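Local coordinates for testis-expressed protein 101 (Mus musculus, PDB 7BPS), which acts in fertilization by controlling sperm binding to the zona pellucida and sperm migration into the oviduct, probably through the adhesion molecule ADAM3, at residues S14-D17 / T22-W25; L43-D48 / V53-K58; S59-G64 / S85-D90. All coordinates share one frame; numbering follows the deposited sequence.

Contact 1: S14-D17 / T22-W25; sequences SLED and TFNW. With NAG (2-acetamido-2-deoxy-beta-D-glucopyranose), chain C.
A water joins E16 to T22 across this contact: it lies 3.0 Å from OG1 of T22 and gives a weak hydrogen bond to OE2 of E16, while the two side-chain oxygens themselves stay 4.5 Å apart. The same T22 hydroxyl also bonds to the carbonyl of D18, just ahead of the short helix 19-22. The other carboxylate oxygen, OE1 of E16, is modelled 2.5 Å from OG of S14, two residues back on the same side of the strand, a hydrogen bond whose exact length is doubtful. A bend at chi2 (49°) turns the carboxylate across F23, where OE1 lies 3.7 Å from CD2, at the ring edge, with the carboxylate and ring planes 77° apart. OG of S14 meets the same edge at CE2, 3.9 Å away. In this u-PAR/Ly-6 domain the contact joins the end of strand 6-16 to the loop that leads from helix 19-22 to strand 29-31, and it lies at the surface. With CG anti to the backbone nitrogen (chi1 -164°), F23 reaches back over the sheet, where V54 and L99 also touch it. The next residue, N24, carries an N-linked glycan through a covalent bond of 1.5 Å from ND2 to C1 of the first sugar.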
loop_
_atom_site.group_PDB
_atom_site.type_symbol
_atom_site.label_atom_id
_atom_site.label_comp_id
_atom_site.label_asym_id
_atom_site.label_seq_id
_atom_site.Cartn_x
_atom_site.Cartn_y
_atom_site.Cartn_z
ATOM N N SER A 14 -4.300 -7.045 5.404
ATOM C CA SER A 14 -4.850 -6.765 6.752
ATOM C C SER A 14 -5.193 -5.289 6.901
ATOM O O SER A 14 -4.643 -4.432 6.151
ATOM C CB SER A 14 -3.908 -7.201 7.833
ATOM O OG SER A 14 -2.627 -6.595 7.683
ATOM N N LEU A 15 -6.124 -5.033 7.816
ATOM C CA LEU A 15 -6.401 -3.696 8.388
ATOM C C LEU A 15 -5.717 -3.636 9.743
ATOM O O LEU A 15 -5.863 -4.563 10.524
ATOM C CB LEU A 15 -7.893 -3.513 8.571
ATOM C CG LEU A 15 -8.679 -3.252 7.311
ATOM C CD1 LEU A 15 -10.166 -3.219 7.663
ATOM C CD2 LEU A 15 -8.242 -1.937 6.716
ATOM N N GLU A 16 -5.009 -2.558 10.002
ATOM C CA GLU A 16 -3.952 -2.522 11.033
ATOM C C GLU A 16 -4.187 -1.202 11.786
ATOM O O GLU A 16 -4.378 -0.125 11.116
ATOM C CB GLU A 16 -2.656 -2.681 10.240
ATOM C CG GLU A 16 -1.710 -3.758 10.693
ATOM C CD GLU A 16 -2.207 -5.149 10.963
ATOM O OE1 GLU A 16 -2.172 -5.976 10.047
ATOM O OE2 GLU A 16 -2.479 -5.422 12.130
ATOM N N ASP A 17 -4.290 -1.295 13.108
ATOM C CA ASP A 17 -4.413 -0.128 14.016
ATOM C C ASP A 17 -3.135 0.712 13.955
ATOM O O ASP A 17 -3.227 1.915 13.660
ATOM C CB ASP A 17 -4.759 -0.598 15.429
ATOM C CG ASP A 17 -6.206 -1.012 15.490
ATOM O OD1 ASP A 17 -6.983 -0.408 14.730
ATOM O OD2 ASP A 17 -6.543 -1.943 16.249
ATOM N N THR A 22 3.193 -2.809 15.581
ATOM C CA THR A 22 2.697 -4.175 15.896
ATOM C C THR A 22 3.010 -5.202 14.792
ATOM O O THR A 22 3.017 -6.402 15.105
ATOM C CB THR A 22 1.185 -4.116 16.127
ATOM O OG1 THR A 22 0.593 -3.676 14.897
ATOM C CG2 THR A 22 0.832 -3.199 17.280
ATOM N N PHE A 23 3.236 -4.770 13.550
ATOM C CA PHE A 23 3.263 -5.660 12.360
ATOM C C PHE A 23 4.535 -6.489 12.367
ATOM O O PHE A 23 5.619 -5.893 12.300
ATOM C CB PHE A 23 3.201 -4.860 11.060
ATOM C CG PHE A 23 2.842 -5.680 9.856
ATOM C CD1 PHE A 23 3.822 -6.315 9.117
ATOM C CD2 PHE A 23 1.522 -5.793 9.449
ATOM C CE1 PHE A 23 3.498 -7.059 7.992
ATOM C CE2 PHE A 23 1.195 -6.537 8.323
ATOM C CZ PHE A 23 2.189 -7.160 7.590
ATOM N N ASN A 24 4.387 -7.806 12.470
ATOM C CA ASN A 24 5.492 -8.797 12.361
ATOM C C ASN A 24 5.535 -9.352 10.923
ATOM O O ASN A 24 4.670 -10.175 10.585
ATOM C CB ASN A 24 5.354 -9.922 13.396
ATOM C CG ASN A 24 6.586 -10.790 13.461
ATOM O OD1 ASN A 24 7.399 -10.760 12.541
ATOM N ND2 ASN A 24 6.748 -11.547 14.539
ATOM N N TRP A 25 6.537 -8.953 10.136
ATOM C CA TRP A 25 6.718 -9.325 8.704
ATOM C C TRP A 25 7.636 -10.556 8.522
ATOM O O TRP A 25 7.751 -11.041 7.378
ATOM C CB TRP A 25 7.271 -8.115 7.939
ATOM C CG TRP A 25 6.999 -8.124 6.470
ATOM C CD1 TRP A 25 6.230 -9.002 5.776
ATOM C CD2 TRP A 25 7.458 -7.145 5.523
ATOM N NE1 TRP A 25 6.214 -8.660 4.450
ATOM C CE2 TRP A 25 6.950 -7.526 4.267
ATOM C CE3 TRP A 25 8.258 -5.998 5.612
ATOM C CZ2 TRP A 25 7.180 -6.778 3.121
ATOM C CZ3 TRP A 25 8.512 -5.274 4.470
ATOM C CH2 TRP A 25 7.972 -5.659 3.242
HETATM C C1 NAG C . 7.909 -12.390 14.764
HETATM C C2 NAG C . 8.709 -11.979 16.028
HETATM C C3 NAG C . 9.997 -12.826 16.118
HETATM C C4 NAG C . 9.628 -14.301 16.118
HETATM C C5 NAG C . 8.865 -14.602 14.814
HETATM C C6 NAG C . 8.615 -16.104 14.746
HETATM C C7 NAG C . 8.689 -9.725 17.155
HETATM C C8 NAG C . 9.268 -8.332 17.167
HETATM N N2 NAG C . 9.051 -10.537 16.117
HETATM O O3 NAG C . 10.771 -12.579 17.299
HETATM O O4 NAG C . 10.815 -15.110 16.297
HETATM O O5 NAG C . 7.647 -13.814 14.716
HETATM O O6 NAG C . 7.460 -16.402 13.966
HETATM O O7 NAG C . 7.942 -10.079 18.074
HETATM O O HOH W 1 -0.109 -6.057 13.228
#

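Contact 2: L43-D48 / V53-K58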
loop_
_atom_site.group_PDB
_atom_site.type_symbol
_atom_site.label_atom_id
_atom_site.label_comp_id
_atom_site.label_asym_id
_atom_site.label_seq_id
_atom_site.Cartn_x
_atom_site.Cartn_y
_atom_site.Cartn_z
ATOM N N LEU A 43 2.790 -2.157 0.853
ATOM C CA LEU A 43 2.036 -0.918 0.551
ATOM C C LEU A 43 1.082 -0.672 1.716
ATOM O O LEU A 43 0.401 -1.623 2.123
ATOM C CB LEU A 43 1.273 -1.101 -0.762
ATOM C CG LEU A 43 0.412 0.073 -1.214
ATOM C CD1 LEU A 43 1.190 1.361 -1.326
ATOM C CD2 LEU A 43 -0.229 -0.236 -2.546
ATOM N N LEU A 44 1.040 0.562 2.223
ATOM C CA LEU A 44 0.184 0.966 3.369
ATOM C C LEU A 44 -0.702 2.106 2.914
ATOM O O LEU A 44 -0.174 3.070 2.370
ATOM C CB LEU A 44 1.064 1.386 4.553
ATOM C CG LEU A 44 1.966 0.279 5.098
ATOM C CD1 LEU A 44 3.379 0.372 4.533
ATOM C CD2 LEU A 44 2.009 0.299 6.608
ATOM N N ILE A 45 -2.005 1.984 3.105
ATOM C CA ILE A 45 -2.997 3.017 2.677
ATOM C C ILE A 45 -3.937 3.316 3.846
ATOM O O ILE A 45 -4.463 2.366 4.459
ATOM C CB ILE A 45 -3.764 2.559 1.436
ATOM C CG1 ILE A 45 -2.816 2.158 0.306
ATOM C CG2 ILE A 45 -4.724 3.638 1.003
ATOM C CD1 ILE A 45 -3.451 1.302 -0.760
ATOM N N LYS A 46 -4.149 4.604 4.084
ATOM C CA LYS A 46 -4.859 5.162 5.251
ATOM C C LYS A 46 -5.697 6.342 4.763
ATOM O O LYS A 46 -5.221 7.086 3.879
ATOM C CB LYS A 46 -3.789 5.621 6.234
ATOM C CG LYS A 46 -4.250 5.887 7.650
ATOM C CD LYS A 46 -3.275 6.742 8.416
ATOM C CE LYS A 46 -3.687 6.861 9.865
ATOM N NZ LYS A 46 -5.050 7.427 9.999
ATOM N N ALA A 47 -6.896 6.516 5.299
ATOM C CA ALA A 47 -7.609 7.806 5.219
ATOM C C ALA A 47 -7.533 8.467 6.594
ATOM O O ALA A 47 -7.077 7.843 7.519
ATOM C CB ALA A 47 -9.031 7.635 4.733
ATOM N N ASP A 48 -7.963 9.716 6.690
ATOM C CA ASP A 48 -8.002 10.456 7.967
ATOM C C ASP A 48 -8.808 9.640 8.977
ATOM O O ASP A 48 -9.932 9.272 8.660
ATOM C CB ASP A 48 -8.656 11.819 7.753
ATOM C CG ASP A 48 -8.579 12.707 8.978
ATOM O OD1 ASP A 48 -7.764 12.404 9.870
ATOM O OD2 ASP A 48 -9.297 13.695 8.985
ATOM N N VAL A 53 -4.695 -0.085 5.613
ATOM C CA VAL A 53 -4.653 -1.310 4.775
ATOM C C VAL A 53 -3.175 -1.646 4.535
ATOM O O VAL A 53 -2.420 -0.753 4.168
ATOM C CB VAL A 53 -5.422 -1.108 3.460
ATOM C CG1 VAL A 53 -5.426 -2.365 2.599
ATOM C CG2 VAL A 53 -6.844 -0.680 3.750
ATOM N N VAL A 54 -2.788 -2.892 4.768
ATOM C CA VAL A 54 -1.409 -3.396 4.552
ATOM C C VAL A 54 -1.457 -4.574 3.565
ATOM O O VAL A 54 -2.095 -5.632 3.888
ATOM C CB VAL A 54 -0.745 -3.747 5.888
ATOM C CG1 VAL A 54 0.686 -4.128 5.709
ATOM C CG2 VAL A 54 -0.827 -2.584 6.849
ATOM N N LEU A 55 -0.878 -4.355 2.373
ATOM C CA LEU A 55 -0.556 -5.380 1.357
ATOM C C LEU A 55 0.947 -5.655 1.485
ATOM O O LEU A 55 1.759 -4.770 1.133
ATOM C CB LEU A 55 -0.938 -4.888 -0.045
ATOM C CG LEU A 55 -2.397 -4.453 -0.219
ATOM C CD1 LEU A 55 -2.553 -2.950 0.004
ATOM C CD2 LEU A 55 -2.956 -4.822 -1.583
ATOM N N ALA A 56 1.298 -6.814 2.040
ATOM C CA ALA A 56 2.685 -7.244 2.322
ATOM C C ALA A 56 2.994 -8.540 1.561
ATOM O O ALA A 56 2.310 -9.578 1.779
ATOM C CB ALA A 56 2.903 -7.407 3.810
ATOM N N SER A 57 4.017 -8.468 0.712
ATOM C CA SER A 57 4.495 -9.571 -0.146
ATOM C C SER A 57 5.974 -9.864 0.122
ATOM O O SER A 57 6.782 -8.933 0.058
ATOM C CB SER A 57 4.288 -9.248 -1.580
ATOM O OG SER A 57 4.952 -10.205 -2.356
ATOM N N LYS A 58 6.291 -11.132 0.393
ATOM C CA LYS A 58 7.662 -11.689 0.329
ATOM C C LYS A 58 7.645 -12.905 -0.606
ATOM O O LYS A 58 6.708 -13.704 -0.529
ATOM C CB LYS A 58 8.151 -12.031 1.729
ATOM C CG LYS A 58 8.433 -10.819 2.598
ATOM C CD LYS A 58 9.298 -11.144 3.788
ATOM C CE LYS A 58 9.457 -9.971 4.735
ATOM N NZ LYS A 58 10.361 -10.318 5.856
#
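L43 and L55 face each other as an antiparallel hydrogen-bonded pair and, with V53, bury the most surface here. Two backbone bonds close the pair: N of L43 reaches O of L55 at 2.8 Å, and N of L55 returns to O of L43 at 3.0 Å. The side chains meet loosely, CB of L43 standing 4.3 Å from CD1 of L55. That methyl also approaches CD1 of I45 at 4.4 Å, so L55 bridges the two residues of the opposite strand that share its face. V53 pairs with I45 in the same manner; its N bonds to O of I45 at 2.7 Å, and CG2, anti to its own carbonyl carbon, comes alongside that oxygen. The two strands, 170° apart in direction, form the 37-46/52-61 hairpin at the middle of the first u-PAR/Ly-6 domain's sheet, flanked by strand 6-16 beside 52-61 and by strand 80-88 beside 37-46. The face carrying L43, I45, V53 and L55 is buried against the second sheet: F151 touches both leucines, L149 meets I45, and V124 and L126 pack on V53. Between these pairs, L44 and V54 form a non-hydrogen-bonded pair pointing to the reverse face, their side chains side by side with CD2 of L44 4.1 Å from CG2 of V54. W103 touches L44 on that face.

Contact 3: S59-G64 / S85-D90; sequences SCVSQG and SNYCND. With NAG (2-acetamido-2-deoxy-beta-D-glucopyranose), chain D.
V61 and Y87 make the central touch, crossing at about a right angle with CG1 of V61 3.7 Å from CE2 of the tyrosine ring. The valine methyl approaches obliquely. Its chi1 of 65° sets CG1 between the backbone nitrogen and carbonyl carbon, while CG2, anti to the nitrogen, stays slightly farther from the same ring carbon. A second group reaches the ring from Q63, whose carbonyl O lies near the ring plane at the edge, 3.7 Å from CE2. No hydrogen bond crosses between the segments, which meet at the ring by packing.

One step out, L37 of the intervening strand 37-46 touches both V61 and Y87, and Q39 also packs against the tyrosine. Strands 52-61 and 80-88 lie on either side of 37-46 in the antiparallel sheet of this u-PAR/Ly-6 domain, and their side chains meet across it near the end where two disulfides lie, C60 with C32 and C88 with C93. Backbone bonds from V61 to L37 and from Y87 to A67 set the two residues in the sheet. P182, in the turn between strands 179-180 and 183-193, touches Y87 as well.

Beyond this shell, N89 carries a glycan, ND2 being bound covalently to C1 of the first sugar. C8 of its acetamido group is modelled 3.4 Å from O of G64, although the placing of that group is doubtful. The backbone N of N89 is held by the carboxylate of E66.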
loop_
_atom_site.group_PDB
_atom_site.type_symbol
_atom_site.label_atom_id
_atom_site.label_comp_id
_atom_site.label_asym_id
_atom_site.label_seq_id
_atom_site.Cartn_x
_atom_site.Cartn_y
_atom_site.Cartn_z
ATOM N N SER A 59 8.632 -13.012 -1.498
ATOM C CA SER A 59 8.701 -14.103 -2.499
ATOM C C SER A 59 10.071 -14.192 -3.175
ATOM O O SER A 59 10.924 -13.265 -3.072
ATOM C CB SER A 59 7.598 -13.971 -3.523
ATOM O OG SER A 59 7.837 -12.906 -4.421
ATOM N N CYS A 60 10.262 -15.336 -3.817
ATOM C CA CYS A 60 11.209 -15.552 -4.924
ATOM C C CYS A 60 10.702 -14.764 -6.115
ATOM O O CYS A 60 9.501 -14.701 -6.287
ATOM C CB CYS A 60 11.292 -17.028 -5.267
ATOM S SG CYS A 60 11.804 -18.016 -3.840
ATOM N N VAL A 61 11.604 -14.188 -6.897
ATOM C CA VAL A 61 11.220 -13.434 -8.122
ATOM C C VAL A 61 12.367 -13.551 -9.132
ATOM O O VAL A 61 13.521 -13.713 -8.695
ATOM C CB VAL A 61 10.833 -11.995 -7.724
ATOM C CG1 VAL A 61 12.023 -11.223 -7.160
ATOM C CG2 VAL A 61 10.153 -11.252 -8.870
ATOM N N SER A 62 12.063 -13.537 -10.429
ATOM C CA SER A 62 13.073 -13.713 -11.509
ATOM C C SER A 62 13.444 -12.361 -12.132
ATOM O O SER A 62 14.616 -12.186 -12.466
ATOM C CB SER A 62 12.618 -14.708 -12.548
ATOM O OG SER A 62 11.321 -14.393 -13.014
ATOM N N GLN A 63 12.510 -11.423 -12.248
ATOM C CA GLN A 63 12.784 -10.087 -12.842
ATOM C C GLN A 63 13.260 -9.111 -11.750
ATOM O O GLN A 63 12.754 -9.186 -10.605
ATOM C CB GLN A 63 11.533 -9.571 -13.549
ATOM C CG GLN A 63 11.272 -10.248 -14.889
ATOM C CD GLN A 63 9.851 -10.065 -15.374
ATOM O OE1 GLN A 63 8.930 -9.807 -14.595
ATOM N NE2 GLN A 63 9.655 -10.211 -16.679
ATOM N N GLY A 64 14.212 -8.238 -12.087
ATOM C CA GLY A 64 14.552 -7.047 -11.287
ATOM C C GLY A 64 15.999 -7.047 -10.825
ATOM O O GLY A 64 16.608 -8.157 -10.733
ATOM N N SER A 85 9.931 -1.364 -0.965
ATOM C CA SER A 85 10.257 -2.533 -1.811
ATOM C C SER A 85 11.773 -2.746 -1.826
ATOM O O SER A 85 12.535 -1.851 -2.280
ATOM C CB SER A 85 9.697 -2.384 -3.186
ATOM O OG SER A 85 9.784 -3.615 -3.915
ATOM N N ASN A 86 12.189 -3.904 -1.318
ATOM C CA ASN A 86 13.600 -4.330 -1.264
ATOM C C ASN A 86 13.727 -5.634 -2.049
ATOM O O ASN A 86 13.320 -6.675 -1.526
ATOM C CB ASN A 86 14.084 -4.470 0.175
ATOM C CG ASN A 86 15.458 -5.095 0.232
ATOM O OD1 ASN A 86 16.201 -5.073 -0.746
ATOM N ND2 ASN A 86 15.773 -5.731 1.343
ATOM N N TYR A 87 14.263 -5.543 -3.261
ATOM C CA TYR A 87 14.768 -6.673 -4.066
ATOM C C TYR A 87 16.253 -6.903 -3.731
ATOM O O TYR A 87 17.028 -5.935 -3.681
ATOM C CB TYR A 87 14.549 -6.382 -5.543
ATOM C CG TYR A 87 13.133 -6.566 -6.007
ATOM C CD1 TYR A 87 12.088 -5.875 -5.420
ATOM C CD2 TYR A 87 12.831 -7.419 -7.052
ATOM C CE1 TYR A 87 10.781 -6.019 -5.863
ATOM C CE2 TYR A 87 11.527 -7.583 -7.503
ATOM C CZ TYR A 87 10.497 -6.878 -6.907
ATOM O OH TYR A 87 9.208 -7.047 -7.330
ATOM N N CYS A 88 16.633 -8.153 -3.471
ATOM C CA CYS A 88 17.974 -8.506 -2.952
ATOM C C CYS A 88 18.300 -9.958 -3.309
ATOM O O CYS A 88 17.384 -10.815 -3.334
ATOM C CB CYS A 88 18.059 -8.286 -1.452
ATOM S SG CYS A 88 16.909 -9.331 -0.530
ATOM N N ASN A 89 19.582 -10.209 -3.550
ATOM C CA ASN A 89 20.059 -11.389 -4.302
ATOM C C ASN A 89 21.033 -12.210 -3.470
ATOM O O ASN A 89 22.096 -12.512 -3.980
ATOM C CB ASN A 89 20.703 -10.932 -5.600
ATOM C CG ASN A 89 20.832 -12.078 -6.564
ATOM O OD1 ASN A 89 20.323 -13.161 -6.277
ATOM N ND2 ASN A 89 21.514 -11.836 -7.674
ATOM N N ASP A 90 20.701 -12.499 -2.215
ATOM C CA ASP A 90 21.370 -13.551 -1.410
ATOM C C ASP A 90 20.344 -14.150 -0.429
ATOM O O ASP A 90 19.366 -13.482 -0.031
ATOM C CB ASP A 90 22.722 -13.074 -0.852
ATOM C CG ASP A 90 22.663 -11.906 0.111
ATOM O OD1 ASP A 90 21.923 -12.020 1.097
ATOM O OD2 ASP A 90 23.373 -10.900 -0.139
HETATM C C1 NAG D . 21.759 -12.795 -8.715
HETATM C C2 NAG D . 22.058 -12.088 -10.003
HETATM C C3 NAG D . 22.328 -13.051 -11.140
HETATM C C4 NAG D . 23.526 -13.871 -10.675
HETATM C C5 NAG D . 23.127 -14.606 -9.386
HETATM C C6 NAG D . 24.165 -15.611 -8.884
HETATM C C7 NAG D . 21.012 -9.918 -9.747
HETATM C C8 NAG D . 19.893 -9.061 -10.263
HETATM N N2 NAG D . 20.998 -11.153 -10.291
HETATM O O3 NAG D . 22.622 -12.365 -12.368
HETATM O O4 NAG D . 23.953 -14.780 -11.715
HETATM O O5 NAG D . 22.874 -13.621 -8.370
HETATM O O6 NAG D . 25.486 -15.064 -9.006
HETATM O O7 NAG D . 21.869 -9.534 -8.917
#

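From the N terminus, contact 1 closes first, folding the chain after strand 6-16 back onto that strand through helix 19-22. Contact 2 follows and closes the hairpin of strands 37-46 and 52-61. Contact 3 spans a longer loop, taking in strand 68-72, before strand 80-88 returns toward the end of 52-61. The three are in series, without nesting or crossing. Contacts 1 and 2 touch directly: S14 pairs through its backbone with V54, and L15 packs on V53. Contact 3 shares strand 52-61 with contact 2 and continues straight on from K58 to S59, its centre about 20 Å from that of contact 2.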